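Local coordinates for probable hydrogenase maturation factor HypB (Methanocaldococcus jannaschii, PDB 2HF9), which binds GTP as a homodimer and probably hydrolyses it slowly to support nickel insertion in [NiFe] hydrogenase maturation, at residues D167-N172 and P196-V201; R143-S148 and G161-A166; L53-L58 and E82-H87; F41-A46 and L121-N126. All blocks are in the same frame, centred on the assembly; numbering follows the deposited sequence.

Contact 1 of 4, residues D167-N172 and P196-V201; sequences DLIVIN and PDAEVV. With GSP (5'-guanosine-diphosphate-monothiophosphate), chain E.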
# COMPACT_ATOMS: atom_id res chain seq x y z
N ASP A 167 -16.61 -7.32 -3.66
CA ASP A 167 -17.69 -7.66 -4.57
C ASP A 167 -17.22 -7.47 -6.01
O ASP A 167 -17.69 -8.14 -6.93
CB ASP A 167 -18.91 -6.78 -4.29
CG ASP A 167 -19.47 -6.99 -2.89
OD1 ASP A 167 -19.98 -8.09 -2.62
OD2 ASP A 167 -19.38 -6.06 -2.07
N LEU A 168 -16.30 -6.53 -6.18
CA LEU A 168 -15.63 -6.29 -7.45
C LEU A 168 -14.13 -6.19 -7.23
O LEU A 168 -13.68 -5.45 -6.35
CB LEU A 168 -16.15 -5.01 -8.12
CG LEU A 168 -15.39 -4.51 -9.36
CD1 LEU A 168 -15.55 -5.46 -10.55
CD2 LEU A 168 -15.79 -3.09 -9.74
N ILE A 169 -13.37 -6.94 -8.02
CA ILE A 169 -11.92 -6.84 -8.02
C ILE A 169 -11.48 -6.25 -9.36
O ILE A 169 -11.75 -6.81 -10.43
CB ILE A 169 -11.25 -8.20 -7.73
CG1 ILE A 169 -11.61 -8.67 -6.32
CG2 ILE A 169 -9.73 -8.09 -7.88
CD1 ILE A 169 -11.40 -10.15 -6.05
N VAL A 170 -10.84 -5.09 -9.28
CA VAL A 170 -10.34 -4.38 -10.46
C VAL A 170 -8.83 -4.54 -10.55
O VAL A 170 -8.09 -4.16 -9.63
CB VAL A 170 -10.72 -2.87 -10.41
CG1 VAL A 170 -10.15 -2.13 -11.61
CG2 VAL A 170 -12.24 -2.71 -10.36
N ILE A 171 -8.38 -5.14 -11.64
CA ILE A 171 -6.96 -5.25 -11.95
C ILE A 171 -6.68 -4.13 -12.95
O ILE A 171 -6.95 -4.25 -14.15
CB ILE A 171 -6.60 -6.65 -12.50
CG1 ILE A 171 -6.96 -7.73 -11.48
CG2 ILE A 171 -5.11 -6.73 -12.86
CD1 ILE A 171 -7.22 -9.11 -12.07
N ASN A 172 -6.16 -3.03 -12.41
CA ASN A 172 -5.97 -1.79 -13.16
C ASN A 172 -4.57 -1.71 -13.77
O ASN A 172 -3.70 -2.54 -13.46
CB ASN A 172 -6.27 -0.58 -12.25
CG ASN A 172 -6.34 0.73 -13.01
OD1 ASN A 172 -5.88 1.77 -12.52
ND2 ASN A 172 -6.92 0.70 -14.21
N PRO A 196 -14.57 -16.56 -5.70
CA PRO A 196 -15.44 -17.03 -6.77
C PRO A 196 -16.73 -16.22 -6.95
O PRO A 196 -17.33 -16.27 -8.02
CB PRO A 196 -15.78 -18.46 -6.35
CG PRO A 196 -14.67 -18.87 -5.46
CD PRO A 196 -14.32 -17.62 -4.71
N ASP A 197 -17.15 -15.50 -5.91
CA ASP A 197 -18.39 -14.73 -5.95
C ASP A 197 -18.22 -13.31 -6.49
O ASP A 197 -19.20 -12.67 -6.88
CB ASP A 197 -19.04 -14.69 -4.55
CG ASP A 197 -19.50 -16.06 -4.08
OD1 ASP A 197 -19.75 -16.96 -4.92
OD2 ASP A 197 -19.62 -16.25 -2.85
N ALA A 198 -16.98 -12.83 -6.53
CA ALA A 198 -16.69 -11.46 -6.98
C ALA A 198 -16.72 -11.30 -8.49
O ALA A 198 -16.47 -12.26 -9.23
CB ALA A 198 -15.33 -11.02 -6.44
N GLU A 199 -17.03 -10.09 -8.95
CA GLU A 199 -16.79 -9.73 -10.35
C GLU A 199 -15.32 -9.35 -10.47
O GLU A 199 -14.77 -8.71 -9.58
CB GLU A 199 -17.68 -8.56 -10.78
CG GLU A 199 -19.17 -8.91 -10.91
CD GLU A 199 -19.42 -10.07 -11.86
OE1 GLU A 199 -18.99 -10.00 -13.03
OE2 GLU A 199 -20.05 -11.07 -11.43
N VAL A 200 -14.69 -9.78 -11.55
CA VAL A 200 -13.28 -9.47 -11.79
C VAL A 200 -13.14 -8.76 -13.13
O VAL A 200 -13.53 -9.29 -14.17
CB VAL A 200 -12.38 -10.74 -11.73
CG1 VAL A 200 -10.92 -10.37 -11.95
CG2 VAL A 200 -12.53 -11.45 -10.38
N VAL A 201 -12.59 -7.55 -13.10
CA VAL A 201 -12.47 -6.72 -14.30
C VAL A 201 -11.02 -6.33 -14.56
O VAL A 201 -10.32 -5.86 -13.67
CB VAL A 201 -13.37 -5.45 -14.19
CG1 VAL A 201 -13.14 -4.48 -15.36
CG2 VAL A 201 -14.85 -5.83 -14.10
PG GSP E . -3.89 7.03 -3.47
O3B GSP E . -3.78 6.56 -5.01
S1G GSP E . -3.64 5.67 -2.44
O2G GSP E . -2.79 8.07 -3.26
O3G GSP E . -5.27 7.67 -3.24
PB GSP E . -5.03 6.14 -5.94
O1B GSP E . -5.27 4.69 -5.77
O2B GSP E . -6.24 6.95 -5.71
PA GSP E . -4.53 7.52 -8.45
O1A GSP E . -5.89 7.63 -9.03
O2A GSP E . -4.09 8.80 -7.83
O3A GSP E . -4.40 6.29 -7.42
O5' GSP E . -3.53 7.02 -9.60
C5' GSP E . -2.16 6.78 -9.33
C4' GSP E . -1.34 7.00 -10.60
O4' GSP E . -1.59 5.96 -11.53
C3' GSP E . -1.67 8.30 -11.31
O3' GSP E . -0.44 8.81 -11.78
C2' GSP E . -2.54 7.89 -12.47
O2' GSP E . -2.39 8.73 -13.58
C1' GSP E . -2.02 6.50 -12.78
N9 GSP E . -2.97 5.53 -13.33
C8 GSP E . -4.17 5.11 -12.79
N7 GSP E . -4.68 4.17 -13.62
C5 GSP E . -3.83 3.98 -14.66
C6 GSP E . -3.87 3.14 -15.77
O6 GSP E . -4.82 2.38 -15.95
N1 GSP E . -2.82 3.17 -16.68
C2 GSP E . -1.75 4.03 -16.48
N2 GSP E . -0.75 4.06 -17.35
N3 GSP E . -1.72 4.86 -15.37
C4 GSP E . -2.75 4.83 -14.48
O HOH W 1 -20.04 -9.51 -6.69
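The carbonyl of D167 is the irregular point of this parallel strand pair. Lying one residue ahead of strand 168-172, it accepts the amide of E199 (E199 N to D167 O, 2.9 Å), with the donor tilted 32° from the carbonyl plane. A water donates to the same D167 O at 2.7 Å and, over a longer distance, to D197 O, thus bridging the two loops where the strands begin. Beyond that point the pairing becomes a regular example of parallel sheet bonding. I169 N donates to E199 O at 2.7 Å, I169 O accepts V201 N at 2.9 Å, and V201 O receives I171 N, all three nearly along the C=O axis.

On the face of L168 and V201, the leucine CG is anti to the backbone N (chi1 171°) and beside the carbonyl carbon, from where CD1 reaches V201. This CD1 lies 3.6 Å from V201 CG2, the side chains crossing at a slant, and it also meets E199 CB at 3.8 Å. The opposite face has two isoleucine tips: I169 CD1 lies 4.0 Å from A198 CB, while I171 CD1 meets V200 CG1 at 3.9 Å. The carboxylate of D167 is engaged outside the pair, OD2 accepting R143 N. N172, in the nucleotide pocket, starts the NKxD guanine-recognition motif to which D175 belongs.

Strand 199-202 is the outermost strand at this end of the sheet, and 168-172 separates it from strand 142-148. Helix 211-224 covers the L168 and V201 face with F217 and K213; helix 184-194 covers the other with A191 and M187.

Contact 2 of 4, residues R143-S148 and G161-A166; sequences RIVVIS and GIMKTA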
# COMPACT_ATOMS: atom_id res chain seq x y z
N ARG A 143 -18.32 -3.44 -2.01
CA ARG A 143 -16.91 -3.19 -1.79
C ARG A 143 -16.14 -3.46 -3.08
O ARG A 143 -16.32 -4.49 -3.72
CB ARG A 143 -16.41 -4.05 -0.64
CG ARG A 143 -16.99 -3.64 0.71
CD ARG A 143 -16.91 -4.75 1.75
NE ARG A 143 -15.53 -5.05 2.16
CZ ARG A 143 -14.87 -4.41 3.12
NH1 ARG A 143 -15.43 -3.40 3.78
NH2 ARG A 143 -13.63 -4.76 3.41
N ILE A 144 -15.29 -2.51 -3.45
CA ILE A 144 -14.48 -2.62 -4.66
C ILE A 144 -13.01 -2.57 -4.25
O ILE A 144 -12.59 -1.64 -3.56
CB ILE A 144 -14.80 -1.47 -5.67
CG1 ILE A 144 -16.28 -1.51 -6.07
CG2 ILE A 144 -13.87 -1.55 -6.90
CD1 ILE A 144 -16.76 -0.33 -6.89
N VAL A 145 -12.25 -3.59 -4.64
CA VAL A 145 -10.81 -3.59 -4.40
C VAL A 145 -10.08 -3.33 -5.72
O VAL A 145 -10.23 -4.08 -6.69
CB VAL A 145 -10.30 -4.89 -3.72
CG1 VAL A 145 -8.77 -4.88 -3.59
CG2 VAL A 145 -10.93 -5.05 -2.35
N VAL A 146 -9.32 -2.24 -5.74
CA VAL A 146 -8.52 -1.88 -6.90
C VAL A 146 -7.06 -2.19 -6.62
O VAL A 146 -6.45 -1.64 -5.71
CB VAL A 146 -8.66 -0.37 -7.24
CG1 VAL A 146 -7.94 -0.04 -8.56
CG2 VAL A 146 -10.13 0.04 -7.31
N ILE A 147 -6.50 -3.11 -7.40
CA ILE A 147 -5.06 -3.30 -7.42
C ILE A 147 -4.58 -3.04 -8.84
O ILE A 147 -5.40 -2.88 -9.75
CB ILE A 147 -4.60 -4.70 -6.91
CG1 ILE A 147 -5.23 -5.85 -7.73
CG2 ILE A 147 -4.79 -4.81 -5.39
CD1 ILE A 147 -6.64 -6.27 -7.32
N SER A 148 -3.28 -2.97 -9.03
CA SER A 148 -2.77 -2.68 -10.36
C SER A 148 -1.58 -3.54 -10.72
O SER A 148 -0.87 -4.04 -9.84
CB SER A 148 -2.47 -1.19 -10.51
OG SER A 148 -1.30 -0.83 -9.79
N GLY A 161 -7.11 -12.18 2.18
CA GLY A 161 -8.06 -11.66 3.17
C GLY A 161 -8.95 -10.54 2.67
O GLY A 161 -10.18 -10.65 2.72
N ILE A 162 -8.34 -9.47 2.16
CA ILE A 162 -9.11 -8.34 1.63
C ILE A 162 -9.85 -8.71 0.34
O ILE A 162 -10.97 -8.25 0.11
CB ILE A 162 -8.25 -7.05 1.43
CG1 ILE A 162 -9.15 -5.81 1.29
CG2 ILE A 162 -7.28 -7.19 0.25
CD1 ILE A 162 -8.42 -4.47 1.34
N MET A 163 -9.23 -9.57 -0.47
CA MET A 163 -9.81 -10.02 -1.74
C MET A 163 -11.14 -10.73 -1.52
O MET A 163 -12.07 -10.56 -2.31
CB MET A 163 -8.84 -10.93 -2.51
CG MET A 163 -7.57 -10.24 -2.97
SD MET A 163 -7.84 -8.78 -3.99
CE MET A 163 -6.25 -8.00 -3.80
N LYS A 164 -11.22 -11.50 -0.44
CA LYS A 164 -12.45 -12.21 -0.09
C LYS A 164 -13.59 -11.29 0.35
O LYS A 164 -14.75 -11.71 0.38
CB LYS A 164 -12.18 -13.24 1.01
CG LYS A 164 -11.29 -14.39 0.58
CD LYS A 164 -11.18 -15.44 1.68
CE LYS A 164 -10.04 -16.40 1.42
NZ LYS A 164 -8.75 -15.87 1.97
N THR A 165 -13.26 -10.04 0.68
CA THR A 165 -14.27 -9.07 1.10
C THR A 165 -14.80 -8.24 -0.07
O THR A 165 -15.75 -7.47 0.08
CB THR A 165 -13.75 -8.13 2.24
OG1 THR A 165 -12.84 -7.17 1.70
CG2 THR A 165 -13.05 -8.94 3.33
N ALA A 166 -14.20 -8.42 -1.24
CA ALA A 166 -14.55 -7.64 -2.43
C ALA A 166 -15.76 -8.22 -3.17
O ALA A 166 -15.90 -9.44 -3.30
CB ALA A 166 -13.36 -7.54 -3.36
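A166 closes a type I turn from M163 and brings its backbone against strand 142-148 at R143, the two CA atoms being 5.1 Å apart. The polar half is one chain of donors. R143 NH2 reaches T165 OG1 at 3.1 Å, nearly straight (164°) and within the guanidinium plane, while NE adds a weak bond to T165 O. A bend at chi3 (68°) turns NE toward T165 O. T165 OG1 spends its own proton on I162 O at 2.7 Å, in the carbonyl plane on a lone pair; that carbonyl also accepts T165 N. This fixes the hydroxyl, its oxygen offered to the arginine. R143 NH2 also donates to P133 O, its strongest polar partner.

The apolar half follows the strand. V145 CG2 touches A166 CB at 3.6 Å, and its CG1 meets M163 CE at 4.0 Å, the side chains crossing at about a right angle. Farther along, I147 and M163 approach tip to tip, I147 CG2 lying 3.9 Å from M163 CE.

The contact folds helix 160-163 back onto the first strand of a beta-alpha-beta unit that continues into 168-172. M44 of strand 39-45 borders R143, V145 and I162, and I169 borders I147.

Contact 3 of 4, residues L53-L58 and E82-H87; sequences LLIEKL and ERMEKH. With GSP (5'-guanosine-diphosphate-monothiophosphate), chain E.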
# COMPACT_ATOMS: atom_id res chain seq x y z
N LEU A 53 -8.63 8.08 -9.82
CA LEU A 53 -8.85 8.15 -11.26
C LEU A 53 -10.11 7.38 -11.69
O LEU A 53 -10.86 7.85 -12.54
CB LEU A 53 -7.62 7.68 -12.04
CG LEU A 53 -7.59 7.98 -13.55
CD1 LEU A 53 -7.88 9.45 -13.86
CD2 LEU A 53 -6.26 7.56 -14.14
N LEU A 54 -10.33 6.21 -11.08
CA LEU A 54 -11.54 5.43 -11.33
C LEU A 54 -12.79 6.19 -10.90
O LEU A 54 -13.77 6.27 -11.65
CB LEU A 54 -11.48 4.07 -10.62
CG LEU A 54 -12.70 3.15 -10.75
CD1 LEU A 54 -13.02 2.83 -12.22
CD2 LEU A 54 -12.51 1.87 -9.95
N ILE A 55 -12.75 6.76 -9.70
CA ILE A 55 -13.87 7.53 -9.16
C ILE A 55 -14.17 8.75 -10.06
O ILE A 55 -15.33 9.02 -10.39
CB ILE A 55 -13.64 7.93 -7.68
CG1 ILE A 55 -13.88 6.73 -6.76
CG2 ILE A 55 -14.54 9.10 -7.26
CD1 ILE A 55 -13.37 6.90 -5.34
N GLU A 56 -13.10 9.43 -10.48
CA GLU A 56 -13.21 10.57 -11.40
C GLU A 56 -13.92 10.18 -12.69
O GLU A 56 -14.86 10.86 -13.11
CB GLU A 56 -11.82 11.14 -11.73
CG GLU A 56 -11.18 11.92 -10.60
CD GLU A 56 -9.84 12.51 -11.00
OE1 GLU A 56 -9.73 13.75 -11.05
OE2 GLU A 56 -8.90 11.74 -11.29
N LYS A 57 -13.47 9.08 -13.30
CA LYS A 57 -14.08 8.57 -14.53
C LYS A 57 -15.54 8.16 -14.31
O LYS A 57 -16.39 8.43 -15.17
CB LYS A 57 -13.27 7.40 -15.11
CG LYS A 57 -11.88 7.78 -15.62
CD LYS A 57 -11.95 8.70 -16.83
CE LYS A 57 -10.58 8.96 -17.42
NZ LYS A 57 -10.69 9.88 -18.59
N LEU A 58 -15.82 7.52 -13.18
CA LEU A 58 -17.20 7.14 -12.84
C LEU A 58 -18.12 8.35 -12.67
O LEU A 58 -19.25 8.35 -13.18
CB LEU A 58 -17.24 6.25 -11.60
CG LEU A 58 -16.71 4.82 -11.77
CD1 LEU A 58 -16.64 4.13 -10.42
CD2 LEU A 58 -17.57 4.01 -12.74
N GLU A 82 -10.05 17.46 -3.72
CA GLU A 82 -9.97 18.51 -4.75
C GLU A 82 -10.14 17.94 -6.17
O GLU A 82 -10.81 18.56 -7.01
CB GLU A 82 -8.66 19.29 -4.63
CG GLU A 82 -8.62 20.26 -3.45
CD GLU A 82 -7.25 20.86 -3.19
OE1 GLU A 82 -6.38 20.80 -4.08
OE2 GLU A 82 -7.04 21.40 -2.08
N ARG A 83 -9.57 16.77 -6.41
CA ARG A 83 -9.73 16.06 -7.69
C ARG A 83 -11.19 15.70 -7.96
O ARG A 83 -11.70 15.94 -9.05
CB ARG A 83 -8.83 14.82 -7.76
CG ARG A 83 -7.41 15.12 -8.21
CD ARG A 83 -6.46 13.94 -8.04
NE ARG A 83 -6.71 12.87 -9.01
CZ ARG A 83 -6.02 11.72 -9.06
NH1 ARG A 83 -5.04 11.48 -8.20
NH2 ARG A 83 -6.33 10.81 -9.97
N MET A 84 -11.88 15.15 -6.96
CA MET A 84 -13.28 14.76 -7.11
C MET A 84 -14.21 15.97 -7.25
O MET A 84 -15.22 15.90 -7.95
CB MET A 84 -13.73 13.90 -5.94
CG MET A 84 -13.01 12.57 -5.86
SD MET A 84 -13.35 11.75 -4.31
CE MET A 84 -12.05 10.51 -4.34
N GLU A 85 -13.85 17.06 -6.57
CA GLU A 85 -14.62 18.30 -6.60
C GLU A 85 -14.71 18.93 -8.00
O GLU A 85 -15.78 19.39 -8.40
CB GLU A 85 -14.04 19.32 -5.61
CG GLU A 85 -14.52 19.12 -4.18
CD GLU A 85 -13.86 20.07 -3.19
OE1 GLU A 85 -13.16 21.02 -3.61
OE2 GLU A 85 -14.05 19.87 -1.97
N LYS A 86 -13.61 18.92 -8.74
CA LYS A 86 -13.59 19.53 -10.08
C LYS A 86 -14.42 18.73 -11.10
O LYS A 86 -14.73 19.24 -12.18
CB LYS A 86 -12.16 19.79 -10.58
CG LYS A 86 -11.31 18.55 -10.78
CD LYS A 86 -10.15 18.82 -11.74
CE LYS A 86 -9.02 17.83 -11.54
NZ LYS A 86 -9.45 16.40 -11.61
N HIS A 87 -14.78 17.50 -10.75
CA HIS A 87 -15.62 16.66 -11.60
C HIS A 87 -17.12 16.80 -11.31
O HIS A 87 -17.95 16.15 -11.94
CB HIS A 87 -15.18 15.19 -11.52
CG HIS A 87 -13.86 14.93 -12.17
ND1 HIS A 87 -13.75 14.53 -13.49
CD2 HIS A 87 -12.60 15.04 -11.71
CE1 HIS A 87 -12.47 14.39 -13.80
NE2 HIS A 87 -11.75 14.69 -12.73
PG GSP E . -3.89 7.03 -3.47
O3B GSP E . -3.78 6.56 -5.01
S1G GSP E . -3.64 5.67 -2.44
O2G GSP E . -2.79 8.07 -3.26
O3G GSP E . -5.27 7.67 -3.24
PB GSP E . -5.03 6.14 -5.94
O1B GSP E . -5.27 4.69 -5.77
O2B GSP E . -6.24 6.95 -5.71
PA GSP E . -4.53 7.52 -8.45
O1A GSP E . -5.89 7.63 -9.03
O2A GSP E . -4.09 8.80 -7.83
O3A GSP E . -4.40 6.29 -7.42
O5' GSP E . -3.53 7.02 -9.60
C5' GSP E . -2.16 6.78 -9.33
C4' GSP E . -1.34 7.00 -10.60
O4' GSP E . -1.59 5.96 -11.53
C3' GSP E . -1.67 8.30 -11.31
O3' GSP E . -0.44 8.81 -11.78
C2' GSP E . -2.54 7.89 -12.47
O2' GSP E . -2.39 8.73 -13.58
C1' GSP E . -2.02 6.50 -12.78
N9 GSP E . -2.97 5.53 -13.33
C8 GSP E . -4.17 5.11 -12.79
N7 GSP E . -4.68 4.17 -13.62
C5 GSP E . -3.83 3.98 -14.66
C6 GSP E . -3.87 3.14 -15.77
O6 GSP E . -4.82 2.38 -15.95
N1 GSP E . -2.82 3.17 -16.68
C2 GSP E . -1.75 4.03 -16.48
N2 GSP E . -0.75 4.06 -17.35
N3 GSP E . -1.72 4.86 -15.37
C4 GSP E . -2.75 4.83 -14.48
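E56 gathers three basic side chains from the segment 82-87 round one buried carboxylate. R83 NH2 donates to E56 OE2 at 3.0 Å, coming from above the carboxylate plane (42° out of it), although the oxygen lies close to the guanidinium plane. The other oxygen, E56 OE1, forms a salt bridge with K86 NZ at 2.7 Å and a weak bond with H87 NE2 at 2.8 Å. The imidazole also serves as a floor, with E56 CB over one face, 3.9 Å from the ring centroid.

The second shell orients these groups. H87 ND1 is bonded to D60 OD1, which fixes the turn of the ring. R83 is held by the nucleotide as well: its NH1 donates to GSP O2A at 2.9 Å, while L53 N donates to GSP O1A at 2.9 Å. An alanine in place of R83 would probably leave E56 OE2 without its charged mate and the alpha-phosphate without this neutralising donor. Beside the polar cluster, I55 CD1 packs on M84 CE at 4.0 Å.

What results is a side wall of the nucleotide pocket, built from the helix that follows the P-loop of a P-loop NTPase and helix 78-85, whose D80 binds the magnesium.

Contact 4 of 4, residues F41-A46 and L121-N126; sequences FDFMGA and LLFIEN. With MG (magnesium ion), chain C; GSP (5'-guanosine-diphosphate-monothiophosphate), chain E.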
# COMPACT_ATOMS: atom_id res chain seq x y z
N PHE A 41 -20.60 2.81 -2.28
CA PHE A 41 -19.50 1.95 -2.72
C PHE A 41 -18.20 2.27 -1.98
O PHE A 41 -17.78 3.43 -1.91
CB PHE A 41 -19.29 2.09 -4.24
CG PHE A 41 -20.44 1.59 -5.07
CD1 PHE A 41 -21.51 2.43 -5.38
CD2 PHE A 41 -20.46 0.28 -5.56
CE1 PHE A 41 -22.58 1.98 -6.16
CE2 PHE A 41 -21.52 -0.18 -6.33
CZ PHE A 41 -22.58 0.67 -6.63
N ASP A 42 -17.58 1.24 -1.42
CA ASP A 42 -16.31 1.35 -0.72
C ASP A 42 -15.17 0.99 -1.68
O ASP A 42 -15.04 -0.16 -2.09
CB ASP A 42 -16.33 0.43 0.52
CG ASP A 42 -15.03 0.46 1.33
OD1 ASP A 42 -14.09 1.21 1.00
OD2 ASP A 42 -14.96 -0.29 2.32
N PHE A 43 -14.36 1.99 -2.04
CA PHE A 43 -13.22 1.81 -2.93
C PHE A 43 -11.95 1.62 -2.11
O PHE A 43 -11.44 2.57 -1.52
CB PHE A 43 -13.05 3.01 -3.86
CG PHE A 43 -14.12 3.13 -4.91
CD1 PHE A 43 -15.34 3.72 -4.61
CD2 PHE A 43 -13.89 2.68 -6.21
CE1 PHE A 43 -16.34 3.84 -5.58
CE2 PHE A 43 -14.88 2.80 -7.19
CZ PHE A 43 -16.11 3.38 -6.87
N MET A 44 -11.48 0.38 -2.07
CA MET A 44 -10.24 0.01 -1.38
C MET A 44 -9.15 -0.29 -2.41
O MET A 44 -9.44 -0.49 -3.58
CB MET A 44 -10.47 -1.24 -0.51
CG MET A 44 -11.38 -1.03 0.70
SD MET A 44 -11.80 -2.60 1.49
CE MET A 44 -13.01 -3.24 0.33
N GLY A 45 -7.91 -0.33 -1.95
CA GLY A 45 -6.80 -0.74 -2.80
C GLY A 45 -5.43 -0.46 -2.22
O GLY A 45 -5.31 0.06 -1.10
N ALA A 46 -4.40 -0.80 -2.98
CA ALA A 46 -3.02 -0.52 -2.59
C ALA A 46 -2.72 0.97 -2.82
O ALA A 46 -3.58 1.72 -3.29
CB ALA A 46 -2.07 -1.39 -3.38
N LEU A 121 -25.83 8.25 -5.61
CA LEU A 121 -24.66 7.39 -5.47
C LEU A 121 -23.63 8.00 -4.53
O LEU A 121 -23.36 9.20 -4.59
CB LEU A 121 -23.99 7.15 -6.83
CG LEU A 121 -24.79 6.51 -7.97
CD1 LEU A 121 -23.91 6.38 -9.21
CD2 LEU A 121 -25.35 5.16 -7.56
N LEU A 122 -23.05 7.16 -3.68
CA LEU A 122 -21.96 7.58 -2.80
C LEU A 122 -20.71 6.75 -3.07
O LEU A 122 -20.73 5.53 -2.94
CB LEU A 122 -22.38 7.46 -1.32
CG LEU A 122 -21.32 7.77 -0.26
CD1 LEU A 122 -20.83 9.21 -0.34
CD2 LEU A 122 -21.86 7.47 1.14
N PHE A 123 -19.63 7.43 -3.44
CA PHE A 123 -18.34 6.78 -3.64
C PHE A 123 -17.42 7.15 -2.48
O PHE A 123 -17.12 8.32 -2.27
CB PHE A 123 -17.68 7.21 -4.97
CG PHE A 123 -18.49 6.88 -6.20
CD1 PHE A 123 -18.43 7.72 -7.32
CD2 PHE A 123 -19.30 5.74 -6.27
CE1 PHE A 123 -19.15 7.44 -8.48
CE2 PHE A 123 -20.04 5.45 -7.42
CZ PHE A 123 -19.96 6.31 -8.53
N ILE A 124 -16.99 6.14 -1.74
CA ILE A 124 -16.06 6.36 -0.63
C ILE A 124 -14.68 5.84 -1.00
O ILE A 124 -14.51 4.65 -1.26
CB ILE A 124 -16.53 5.65 0.66
CG1 ILE A 124 -17.99 6.00 0.99
CG2 ILE A 124 -15.59 5.99 1.83
CD1 ILE A 124 -18.52 5.32 2.25
N GLU A 125 -13.69 6.74 -1.03
CA GLU A 125 -12.31 6.29 -1.22
C GLU A 125 -11.66 6.02 0.12
O GLU A 125 -11.38 6.95 0.88
CB GLU A 125 -11.48 7.28 -2.04
CG GLU A 125 -10.09 6.73 -2.34
CD GLU A 125 -9.33 7.54 -3.36
OE1 GLU A 125 -9.97 8.27 -4.14
OE2 GLU A 125 -8.08 7.45 -3.39
N ASN A 126 -11.45 4.74 0.39
CA ASN A 126 -10.81 4.30 1.62
C ASN A 126 -9.32 4.63 1.58
O ASN A 126 -8.80 5.05 0.55
CB ASN A 126 -11.01 2.79 1.77
CG ASN A 126 -11.20 2.36 3.21
OD1 ASN A 126 -10.50 2.82 4.11
ND2 ASN A 126 -12.15 1.47 3.42
MG MG C . -6.55 8.53 -4.44
PG GSP E . -3.89 7.03 -3.47
O3B GSP E . -3.78 6.56 -5.01
S1G GSP E . -3.64 5.67 -2.44
O2G GSP E . -2.79 8.07 -3.26
O3G GSP E . -5.27 7.67 -3.24
PB GSP E . -5.03 6.14 -5.94
O1B GSP E . -5.27 4.69 -5.77
O2B GSP E . -6.24 6.95 -5.71
PA GSP E . -4.53 7.52 -8.45
O1A GSP E . -5.89 7.63 -9.03
O2A GSP E . -4.09 8.80 -7.83
O3A GSP E . -4.40 6.29 -7.42
O5' GSP E . -3.53 7.02 -9.60
C5' GSP E . -2.16 6.78 -9.33
C4' GSP E . -1.34 7.00 -10.60
O4' GSP E . -1.59 5.96 -11.53
C3' GSP E . -1.67 8.30 -11.31
O3' GSP E . -0.44 8.81 -11.78
C2' GSP E . -2.54 7.89 -12.47
O2' GSP E . -2.39 8.73 -13.58
C1' GSP E . -2.02 6.50 -12.78
N9 GSP E . -2.97 5.53 -13.33
C8 GSP E . -4.17 5.11 -12.79
N7 GSP E . -4.68 4.17 -13.62
C5 GSP E . -3.83 3.98 -14.66
C6 GSP E . -3.87 3.14 -15.77
O6 GSP E . -4.82 2.38 -15.95
N1 GSP E . -2.82 3.17 -16.68
C2 GSP E . -1.75 4.03 -16.48
N2 GSP E . -0.75 4.06 -17.35
N3 GSP E . -1.72 4.86 -15.37
C4 GSP E . -2.75 4.83 -14.48
O HOH W 2 -5.13 9.59 -5.44
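F41 and F43 pair with strand 121-125 through backbone hydrogen bonds in parallel register: F41 N to L122 O, I124 N to F41 O, F43 N to I124 O (2.8 Å), and N126 N to F43 O.

Among polar side chains, N126 ND2 donates to D42 OD1 at 3.1 Å, on the syn side of the carboxylate, with amide and carboxylate planes 30° apart. L102 N donates to N126 OD1. An alanine at D42 would probably leave N126 ND2 without this acceptor, its amide held chiefly through L102, close to zinc-binding H101.

Aromatic contacts lie on the other face. F43 turns its edge to the face of F123 in an offset edge-to-face pair, centroids 5.5 Å apart and planes at 84°; F43 CE1 comes 3.6 Å from F123 CD2. F41 and F123 point the same way side by side, with F41 CD1 3.9 Å from F123 CE2.

Metal binding falls to E125, whose CG is anti to the backbone N (chi1 -174°) and whose chain is extended beyond. E125 OE2 binds magnesium at 2.1 Å, beside T52, D80, a water and two GSP oxygens.

A P-loop strand directly beside one carrying a magnesium-site acid is typical of P-loop GTPases, SIMIBI class included.

In the fold
After helix 18-35, strand 39-45, first in the chain but central in the sheet, leads into helix 51-62. Contact 3 closes first, at 82-87, tying that helix to 78-85. It is nested within the longer loop that contact 4 closes when strand 121-125 returns beside 41-46, and the two meet where L54, I55 and L58 pack on F43. Contacts 2 and 1 then follow in series. Strand 142-148 takes the other side of 39-45, with I144 N bonding to D42 O; contact 2 returns helix 160-163 to it, and contact 1 adds the last strand across 168-172. Contacts 4, 2 and 1 thus cover five of the seven sheet strands, while contacts 1, 3 and 4 all reach the nucleotide.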